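Local coordinates for protein coenzyme A transferase (PDB 3QLI) that probably transfers coenzyme A between an acyl-CoA and a carboxylic acid such as acetate, at residues D142-T147 and N163-R168. Numbering follows the deposited sequence.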
loop_
_atom_site.group_PDB
_atom_site.type_symbol
_atom_site.label_atom_id
_atom_site.label_comp_id
_atom_site.label_asym_id
_atom_site.label_seq_id
_atom_site.Cartn_x
_atom_site.Cartn_y
_atom_site.Cartn_z
ATOM N N ASP A 142 14.954 15.322 -19.429
ATOM C CA ASP A 142 15.628 16.375 -20.183
ATOM C C ASP A 142 14.653 17.183 -21.048
ATOM O O ASP A 142 14.770 18.403 -21.160
ATOM C CB ASP A 142 16.757 15.761 -21.015
ATOM C CG ASP A 142 17.747 15.006 -20.146
ATOM O OD1 ASP A 142 18.519 15.680 -19.442
ATOM O OD2 ASP A 142 17.744 13.751 -20.145
ATOM N N THR A 143 13.689 16.496 -21.646
ATOM C CA THR A 143 12.690 17.151 -22.496
ATOM C C THR A 143 11.307 16.640 -22.152
ATOM O O THR A 143 11.098 15.425 -22.027
ATOM C CB THR A 143 12.928 16.872 -24.002
ATOM O OG1 THR A 143 14.247 17.291 -24.371
ATOM C CG2 THR A 143 11.909 17.648 -24.847
ATOM N N PHE A 144 10.370 17.571 -21.979
ATOM C CA PHE A 144 8.971 17.226 -21.775
ATOM C C PHE A 144 8.115 17.866 -22.875
ATOM O O PHE A 144 8.317 19.036 -23.210
ATOM C CB PHE A 144 8.497 17.689 -20.391
ATOM C CG PHE A 144 7.150 17.145 -20.013
ATOM C CD1 PHE A 144 6.983 15.785 -19.783
ATOM C CD2 PHE A 144 6.047 17.986 -19.903
ATOM C CE1 PHE A 144 5.747 15.267 -19.445
ATOM C CE2 PHE A 144 4.788 17.464 -19.573
ATOM C CZ PHE A 144 4.639 16.116 -19.343
ATOM N N MET A 145 7.191 17.088 -23.448
ATOM C CA MET A 145 6.308 17.578 -24.514
ATOM C C MET A 145 4.851 17.305 -24.137
ATOM O O MET A 145 4.521 16.212 -23.675
ATOM C CB MET A 145 6.660 16.904 -25.861
ATOM C CG MET A 145 8.179 16.858 -26.118
ATOM S SD MET A 145 8.653 16.662 -27.862
ATOM C CE MET A 145 7.944 15.049 -28.166
ATOM N N HIS A 146 3.980 18.289 -24.346
ATOM C CA HIS A 146 2.577 18.187 -23.914
ATOM C C HIS A 146 1.738 19.107 -24.819
ATOM O O HIS A 146 2.170 20.222 -25.147
ATOM C CB HIS A 146 2.486 18.633 -22.443
ATOM C CG HIS A 146 1.256 18.173 -21.703
ATOM N ND1 HIS A 146 0.001 18.714 -21.910
ATOM C CD2 HIS A 146 1.116 17.291 -20.685
ATOM C CE1 HIS A 146 -0.864 18.149 -21.079
ATOM N NE2 HIS A 146 -0.214 17.279 -20.326
ATOM N N THR A 147 0.565 18.637 -25.234
ATOM C CA THR A 147 -0.417 19.481 -25.941
ATOM C C THR A 147 -1.077 20.454 -24.952
ATOM O O THR A 147 -1.408 20.071 -23.822
ATOM C CB THR A 147 -1.498 18.595 -26.597
ATOM O OG1 THR A 147 -0.868 17.673 -27.506
ATOM C CG2 THR A 147 -2.574 19.428 -27.329
ATOM N N ASN A 163 -3.018 16.849 -15.888
ATOM C CA ASN A 163 -2.346 17.468 -14.762
ATOM C C ASN A 163 -1.371 16.377 -14.361
ATOM O O ASN A 163 -0.199 16.417 -14.733
ATOM C CB ASN A 163 -3.307 17.814 -13.630
ATOM C CG ASN A 163 -2.705 18.800 -12.641
ATOM O OD1 ASN A 163 -1.638 18.557 -12.086
ATOM N ND2 ASN A 163 -3.388 19.918 -12.423
ATOM N N ASP A 164 -1.853 15.401 -13.598
ATOM C CA ASP A 164 -1.045 14.235 -13.266
ATOM C C ASP A 164 0.351 14.635 -12.816
ATOM O O ASP A 164 0.521 15.444 -11.907
ATOM C CB ASP A 164 -0.997 13.242 -14.436
ATOM C CG ASP A 164 -0.730 13.913 -15.771
ATOM O OD1 ASP A 164 -1.687 14.413 -16.397
ATOM O OD2 ASP A 164 0.439 13.926 -16.199
ATOM N N TYR A 165 1.344 14.030 -13.462
ATOM C CA TYR A 165 2.746 14.332 -13.216
ATOM C C TYR A 165 3.204 15.413 -14.191
ATOM O O TYR A 165 4.300 15.952 -14.067
ATOM C CB TYR A 165 3.600 13.083 -13.420
ATOM C CG TYR A 165 3.464 12.473 -14.801
ATOM C CD1 TYR A 165 4.185 12.972 -15.877
ATOM C CD2 TYR A 165 2.612 11.401 -15.025
ATOM C CE1 TYR A 165 4.063 12.419 -17.139
ATOM C CE2 TYR A 165 2.482 10.842 -16.282
ATOM C CZ TYR A 165 3.209 11.353 -17.336
ATOM O OH TYR A 165 3.080 10.796 -18.586
ATOM N N SER A 166 2.348 15.723 -15.160
ATOM C CA SER A 166 2.667 16.703 -16.194
ATOM C C SER A 166 2.918 18.107 -15.655
ATOM O O SER A 166 3.830 18.793 -16.106
ATOM C CB SER A 166 1.562 16.740 -17.254
ATOM O OG SER A 166 1.527 15.537 -18.000
ATOM N N SER A 167 2.112 18.535 -14.694
ATOM C CA SER A 167 2.285 19.877 -14.127
ATOM C C SER A 167 3.622 20.058 -13.401
ATOM O O SER A 167 4.165 21.167 -13.344
ATOM C CB SER A 167 1.108 20.245 -13.206
ATOM O OG SER A 167 1.028 19.353 -12.106
ATOM N N ARG A 168 4.153 18.978 -12.841
ATOM C CA ARG A 168 5.493 19.020 -12.248
ATOM C C ARG A 168 6.604 18.950 -13.306
ATOM O O ARG A 168 7.565 19.732 -13.280
ATOM C CB ARG A 168 5.673 17.856 -11.263
ATOM C CG ARG A 168 7.118 17.631 -10.789
ATOM C CD ARG A 168 7.612 18.777 -9.926
ATOM N NE ARG A 168 8.996 18.583 -9.470
ATOM C CZ ARG A 168 9.351 17.858 -8.413
ATOM N NH1 ARG A 168 8.432 17.227 -7.689
ATOM N NH2 ARG A 168 10.637 17.748 -8.090
HETATM O O HOH W 1 -1.236 14.610 -19.371
#
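Ser166 meets two aromatic rings at once, its OG lying at the edge and in the plane of both Phe144 and His146, 3.4 Å from Phe144 CZ and 3.2 Å from His146 CD2. Beside it, the Tyr165 ring has Asp164 OD2 over the centre of one face, while Phe144 comes to its edge, CE1 to CE1 at 4.0 Å. Phe144 and His146, two apart on the strand and so on the same side of it, both point toward 163-168, and with CG anti to the backbone N (chi1 -169° and -160°) each ring reaches Ser166. Serine suits the spot between them: its side chain is short enough for CB to sit against CD2 and NE2 of His146, and its hydroxyl turns back to Asp164. Ser166 OG donates to Asp164 OD2 on the syn side (2.7 Å), and Ser166 N reaches the same oxygen from above the carboxylate plane (2.8 Å), so two donors grip one carboxylate oxygen. The second bond is a helix cap, a role for which aspartate's short acidic side chain is well suited. Asp164 OD1 accepts from a water 3.0 Å away, also hydrogen-bonded to His146 NE2, joining strand to cap; His146 ND1 donates to Thr147 O, which helps fix the ring's rotation. Tyrosine adds a polar end to an apolar ring: its hydroxyl hydrogen-bonds to Met44 O, and its side chain lies about 7 Å from that of Glu76, a CoA-binding residue. This buried packing belongs to a beta-alpha-beta crossover of the Rossmann-like N-terminal domain, running from strand 143-148, via short strand 156-158, through helix 166-172 to parallel neighbour 175-180, close to the CoA site.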